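Local atomic coordinates of acyl-CoA dehydrogenase (Bacillus anthracis, PDB entry 3OWA), a protein that binds FAD and, as a member of the acyl-CoA dehydrogenase family, probably oxidises acyl-CoA thioesters to their trans-2-enoyl products. Residues Leu311-Ala316 with Pro580-Ile585; Thr43-Ile48 with Phe105-Gly110. One frame throughout, in Å; residues are numbered along the deposited sequence.

Interaction 1 (Leu311-Ala316 with Pro580-Ile585); sequences LANMAA and PKKREI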
loop_
_atom_site.group_PDB
_atom_site.type_symbol
_atom_site.label_atom_id
_atom_site.label_comp_id
_atom_site.label_asym_id
_atom_site.label_seq_id
_atom_site.Cartn_x
_atom_site.Cartn_y
_atom_site.Cartn_z
ATOM N N LEU A 311 4.409 6.357 13.678
ATOM C CA LEU A 311 4.367 7.816 13.626
ATOM C C LEU A 311 5.676 8.465 13.227
ATOM O O LEU A 311 5.669 9.435 12.455
ATOM C CB LEU A 311 3.871 8.451 14.946
ATOM C CG LEU A 311 2.372 8.348 15.283
ATOM C CD1 LEU A 311 2.093 8.905 16.647
ATOM C CD2 LEU A 311 1.464 9.108 14.241
ATOM N N ALA A 312 6.792 7.951 13.743
ATOM C CA ALA A 312 8.113 8.481 13.410
ATOM C C ALA A 312 8.505 8.241 11.946
ATOM O O ALA A 312 9.135 9.106 11.328
ATOM C CB ALA A 312 9.187 7.894 14.366
ATOM N N ASN A 313 8.171 7.069 11.402
ATOM C CA ASN A 313 8.451 6.786 10.013
ATOM C C ASN A 313 7.639 7.728 9.138
ATOM O O ASN A 313 8.155 8.315 8.193
ATOM C CB ASN A 313 8.102 5.323 9.662
ATOM C CG ASN A 313 9.078 4.322 10.248
ATOM O OD1 ASN A 313 10.203 4.665 10.576
ATOM N ND2 ASN A 313 8.636 3.049 10.365
HETATM N N MSE A 314 6.374 7.906 9.499
HETATM C CA MSE A 314 5.464 8.760 8.736
HETATM C C MSE A 314 5.995 10.189 8.712
HETATM O O MSE A 314 6.045 10.807 7.644
HETATM C CB MSE A 314 4.071 8.747 9.339
HETATM C CG MSE A 314 3.367 7.375 9.171
HETATM SE SE MSE A 314 1.915 7.246 10.474
HETATM C CE MSE A 314 0.674 8.490 9.683
ATOM N N ALA A 315 6.393 10.677 9.886
ATOM C CA ALA A 315 6.852 12.066 10.019
ATOM C C ALA A 315 8.200 12.308 9.335
ATOM O O ALA A 315 8.415 13.365 8.764
ATOM C CB ALA A 315 6.915 12.444 11.437
ATOM N N ALA A 316 9.101 11.326 9.402
ATOM C CA ALA A 316 10.413 11.476 8.789
ATOM C C ALA A 316 10.357 11.475 7.266
ATOM O O ALA A 316 11.019 12.265 6.618
ATOM C CB ALA A 316 11.379 10.426 9.296
ATOM N N PRO A 580 15.835 4.257 19.367
ATOM C CA PRO A 580 15.573 5.347 20.321
ATOM C C PRO A 580 15.315 6.714 19.653
ATOM O O PRO A 580 14.614 7.565 20.221
ATOM C CB PRO A 580 16.864 5.410 21.183
ATOM C CG PRO A 580 17.538 4.103 20.980
ATOM C CD PRO A 580 17.162 3.643 19.582
ATOM N N LYS A 581 15.910 6.943 18.484
ATOM C CA LYS A 581 15.660 8.163 17.749
ATOM C C LYS A 581 14.204 8.267 17.282
ATOM O O LYS A 581 13.609 9.351 17.312
ATOM C CB LYS A 581 16.635 8.287 16.575
ATOM C CG LYS A 581 18.098 8.391 17.033
ATOM C CD LYS A 581 19.064 8.646 15.899
ATOM C CE LYS A 581 20.486 8.955 16.419
ATOM N NZ LYS A 581 20.511 10.179 17.300
ATOM N N LYS A 582 13.629 7.139 16.859
ATOM C CA LYS A 582 12.240 7.144 16.382
ATOM C C LYS A 582 11.322 7.375 17.570
ATOM O O LYS A 582 10.313 8.041 17.447
ATOM C CB LYS A 582 11.893 5.856 15.625
ATOM C CG LYS A 582 12.527 5.799 14.251
ATOM C CD LYS A 582 12.241 4.485 13.535
ATOM C CE LYS A 582 12.979 4.450 12.199
ATOM N NZ LYS A 582 12.548 3.339 11.306
ATOM N N ARG A 583 11.699 6.859 18.740
ATOM C CA ARG A 583 10.901 7.092 19.947
ATOM C C ARG A 583 10.967 8.550 20.328
ATOM O O ARG A 583 9.989 9.121 20.799
ATOM C CB ARG A 583 11.380 6.235 21.127
ATOM C CG ARG A 583 11.184 4.735 20.886
ATOM C CD ARG A 583 11.676 3.943 22.090
ATOM N NE ARG A 583 11.354 2.513 21.990
ATOM C CZ ARG A 583 11.423 1.691 23.042
ATOM N NH1 ARG A 583 11.762 2.185 24.239
ATOM N NH2 ARG A 583 11.123 0.401 22.915
ATOM N N GLU A 584 12.128 9.154 20.141
ATOM C CA GLU A 584 12.273 10.582 20.407
ATOM C C GLU A 584 11.459 11.427 19.405
ATOM O O GLU A 584 10.749 12.357 19.800
ATOM C CB GLU A 584 13.743 10.971 20.367
ATOM C CG GLU A 584 14.019 12.305 21.019
ATOM C CD GLU A 584 15.516 12.585 21.249
ATOM O OE1 GLU A 584 16.349 11.650 21.131
ATOM O OE2 GLU A 584 15.843 13.759 21.523
ATOM N N ILE A 585 11.548 11.093 18.116
ATOM C CA ILE A 585 10.718 11.780 17.106
ATOM C C ILE A 585 9.240 11.720 17.527
ATOM O O ILE A 585 8.540 12.734 17.554
ATOM C CB ILE A 585 10.888 11.141 15.689
ATOM C CG1 ILE A 585 12.264 11.492 15.105
ATOM C CG2 ILE A 585 9.737 11.578 14.748
ATOM C CD1 ILE A 585 12.790 10.530 14.003
HETATM O O HOH W 1 10.736 0.928 11.115
#

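Interaction 2 (Thr43-Ile48 with Phe105-Gly110); sequences TTEDFI and FSRAGG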
loop_
_atom_site.group_PDB
_atom_site.type_symbol
_atom_site.label_atom_id
_atom_site.label_comp_id
_atom_site.label_asym_id
_atom_site.label_seq_id
_atom_site.Cartn_x
_atom_site.Cartn_y
_atom_site.Cartn_z
ATOM N N THR A 43 -5.107 32.055 5.110
ATOM C CA THR A 43 -6.321 32.433 4.383
ATOM C C THR A 43 -6.935 31.230 3.693
ATOM O O THR A 43 -8.139 30.994 3.806
ATOM C CB THR A 43 -6.008 33.535 3.337
ATOM O OG1 THR A 43 -5.790 34.759 4.029
ATOM C CG2 THR A 43 -7.176 33.748 2.323
ATOM N N THR A 44 -6.096 30.458 3.019
ATOM C CA THR A 44 -6.565 29.264 2.343
ATOM C C THR A 44 -7.103 28.262 3.351
ATOM O O THR A 44 -8.222 27.787 3.211
ATOM C CB THR A 44 -5.458 28.598 1.505
ATOM O OG1 THR A 44 -4.894 29.590 0.658
ATOM C CG2 THR A 44 -6.045 27.480 0.641
ATOM N N GLU A 45 -6.296 27.954 4.371
ATOM C CA GLU A 45 -6.692 27.032 5.428
ATOM C C GLU A 45 -8.041 27.386 6.066
ATOM O O GLU A 45 -8.883 26.507 6.242
ATOM C CB GLU A 45 -5.610 26.975 6.527
ATOM C CG GLU A 45 -5.949 25.996 7.623
ATOM C CD GLU A 45 -4.721 25.571 8.408
ATOM O OE1 GLU A 45 -4.424 24.363 8.411
ATOM O OE2 GLU A 45 -4.057 26.459 8.996
ATOM N N ASP A 46 -8.240 28.654 6.398
ATOM C CA ASP A 46 -9.504 29.114 6.973
ATOM C C ASP A 46 -10.674 28.919 6.008
ATOM O O ASP A 46 -11.748 28.457 6.411
ATOM C CB ASP A 46 -9.414 30.587 7.318
ATOM C CG ASP A 46 -8.498 30.864 8.523
ATOM O OD1 ASP A 46 -8.180 29.918 9.289
ATOM O OD2 ASP A 46 -8.119 32.038 8.708
ATOM N N PHE A 47 -10.477 29.292 4.749
ATOM C CA PHE A 47 -11.474 29.003 3.718
ATOM C C PHE A 47 -11.855 27.510 3.725
ATOM O O PHE A 47 -13.022 27.182 3.882
ATOM C CB PHE A 47 -11.010 29.430 2.314
ATOM C CG PHE A 47 -11.941 28.968 1.217
ATOM C CD1 PHE A 47 -11.568 27.959 0.350
ATOM C CD2 PHE A 47 -13.217 29.520 1.090
ATOM C CE1 PHE A 47 -12.447 27.513 -0.660
ATOM C CE2 PHE A 47 -14.102 29.087 0.070
ATOM C CZ PHE A 47 -13.708 28.089 -0.783
ATOM N N ILE A 48 -10.866 26.627 3.590
ATOM C CA ILE A 48 -11.102 25.177 3.529
ATOM C C ILE A 48 -11.824 24.642 4.797
ATOM O O ILE A 48 -12.870 23.974 4.708
ATOM C CB ILE A 48 -9.801 24.369 3.180
ATOM C CG1 ILE A 48 -9.633 24.258 1.661
ATOM C CG2 ILE A 48 -9.960 22.917 3.600
ATOM C CD1 ILE A 48 -9.179 25.478 0.992
ATOM N N PHE A 105 -5.191 23.256 0.209
ATOM C CA PHE A 105 -6.365 22.627 -0.442
ATOM C C PHE A 105 -6.468 21.108 -0.241
ATOM O O PHE A 105 -7.575 20.525 -0.226
ATOM C CB PHE A 105 -6.467 22.999 -1.947
ATOM C CG PHE A 105 -7.477 24.063 -2.224
ATOM C CD1 PHE A 105 -8.770 23.732 -2.600
ATOM C CD2 PHE A 105 -7.138 25.417 -2.094
ATOM C CE1 PHE A 105 -9.725 24.763 -2.822
ATOM C CE2 PHE A 105 -8.094 26.423 -2.304
ATOM C CZ PHE A 105 -9.377 26.085 -2.675
ATOM N N SER A 106 -5.317 20.434 -0.127
ATOM C CA SER A 106 -5.313 18.969 0.135
ATOM C C SER A 106 -6.189 18.515 1.328
ATOM O O SER A 106 -6.703 17.402 1.346
ATOM C CB SER A 106 -3.887 18.451 0.282
ATOM O OG SER A 106 -3.404 18.888 1.538
ATOM N N ARG A 107 -6.413 19.398 2.294
ATOM C CA ARG A 107 -7.307 19.094 3.410
ATOM C C ARG A 107 -8.724 18.689 2.921
ATOM O O ARG A 107 -9.422 17.911 3.592
ATOM C CB ARG A 107 -7.315 20.291 4.389
ATOM C CG ARG A 107 -8.252 20.169 5.577
ATOM C CD ARG A 107 -7.572 19.511 6.802
ATOM N NE ARG A 107 -8.522 19.476 7.918
ATOM C CZ ARG A 107 -8.500 20.316 8.945
ATOM N NH1 ARG A 107 -7.534 21.223 9.039
ATOM N NH2 ARG A 107 -9.429 20.236 9.894
ATOM N N ALA A 108 -9.124 19.157 1.727
ATOM C CA ALA A 108 -10.487 19.010 1.299
ATOM C C ALA A 108 -10.653 17.812 0.370
ATOM O O ALA A 108 -11.571 17.808 -0.451
ATOM C CB ALA A 108 -10.947 20.291 0.594
ATOM N N GLY A 109 -9.754 16.832 0.457
ATOM C CA GLY A 109 -9.880 15.626 -0.365
ATOM C C GLY A 109 -10.003 15.939 -1.842
ATOM O O GLY A 109 -9.190 16.672 -2.415
ATOM N N GLY A 110 -10.996 15.330 -2.481
ATOM C CA GLY A 110 -11.181 15.476 -3.912
ATOM C C GLY A 110 -11.455 16.892 -4.374
ATOM O O GLY A 110 -11.242 17.220 -5.513
HETATM O O HOH W 2 -5.390 22.022 7.046
#

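Interaction 1 (Leu311-Ala316 with Pro580-Ile585)
K582 reaches over A312 to the amide of N313, and that one lysine supplies both the polar and part of the apolar side of this helix crossing. K582 NZ donates to N313 OD1 at 2.8 Å, lying in the carbonyl plane on a lone pair, with a C=O...N angle of 135°. The lysine chain stays extended beyond CG, which carries NZ up to the asparagine, and the two side chains meet at a slant. A water closes the ring: it accepts from N313 ND2 at 3.1 Å and from K582 NZ at 3.0 Å, so both ends of the amide are tied to the same ammonium. K582 NZ also forms a salt bridge with E538 of helix 526-554, which would balance its charge in this buried setting, while N313 ND2 is bonded to Y374 OH of helix 358-383.

The apolar part centres on A312. Its CB sits 3.3 Å from K582 O and 3.6 Å from K582 CB, so the methyl rests directly on the backbone of the other helix. I585 comes in beside it: CG2, anti to the backbone N, touches A312 CB at 3.7 Å and reaches A315 CB more loosely at 4.4 Å. L530 and Y531 of helix 526-554 pack against I585 as well.

With A312 at the crossing, the short-segment axes come within 8.7 Å at 78°. This is a steep helix-helix crossing with alanine at its centre, by which helix 578-592 near the C-terminus packs across helix 305-336 of the all-helical C-terminal part of the acyl-CoA dehydrogenase fold.

Interaction 2 (Thr43-Ile48 with Phe105-Gly110)
I48 holds CG2 anti to its backbone N, with chi1 at -87° for CG1, and chi2 of 75° brings CD1 over the F105 ring. The result is a CH-pi contact: I48 CD1 stands 3.5 Å from the ring centroid, almost on the ring normal, with the two side chains roughly perpendicular. T44 adds its methyl, CG2 lying 3.6 Å from F105 CD2, while its hydroxyl bonds back to I40 O within the helix. F47 meets the far tip of the same ring, CE1 to F105 CZ at 3.9 Å. The F105 ring is also stacked with H115, beyond the two segments.

The other branch of I48 faces the turn. Its CG2 touches R107 CG at 3.8 Å and A108 CB at 4.1 Å, the isoleucine and arginine side chains running antiparallel alongside each other. R107 bends at chi2, and its guanidinium turns its edge to E45, with a water between that donates to E45 OE1 at 2.9 Å and accepts from R107 NH1 at 3.0 Å in the guanidinium plane. The opposite charges are thus linked through solvent, without a direct salt bridge.

Here helix 35-52 packs on the end of helix 95-105, an apolar contact between that helix and the turn joining helices 95-105 and 110-122, in the helical N-terminal domain of the acyl-CoA dehydrogenase fold.

In the fold
Interaction 1 and interaction 2 lie in different helical parts of the chain and do not touch: their centres are 27 Å apart and their nearest atoms about 14 Å. They follow one another in sequence, with 43-48 and 105-110 both in the N-terminal domain and 311-316 in the C-terminal one. In interaction 1 the N313 side chain lies about 13 Å from a bound FAD, too far to touch it. Earlier on the chain R294, Q296, F297, I301, F304 and I307 line an FAD pocket, with Q381, I382 and G384 to Y386 further on. R583, in segment 580-585, forms a salt bridge with E491 of the second subunit, so helix 578-592 reaches the dimer contact.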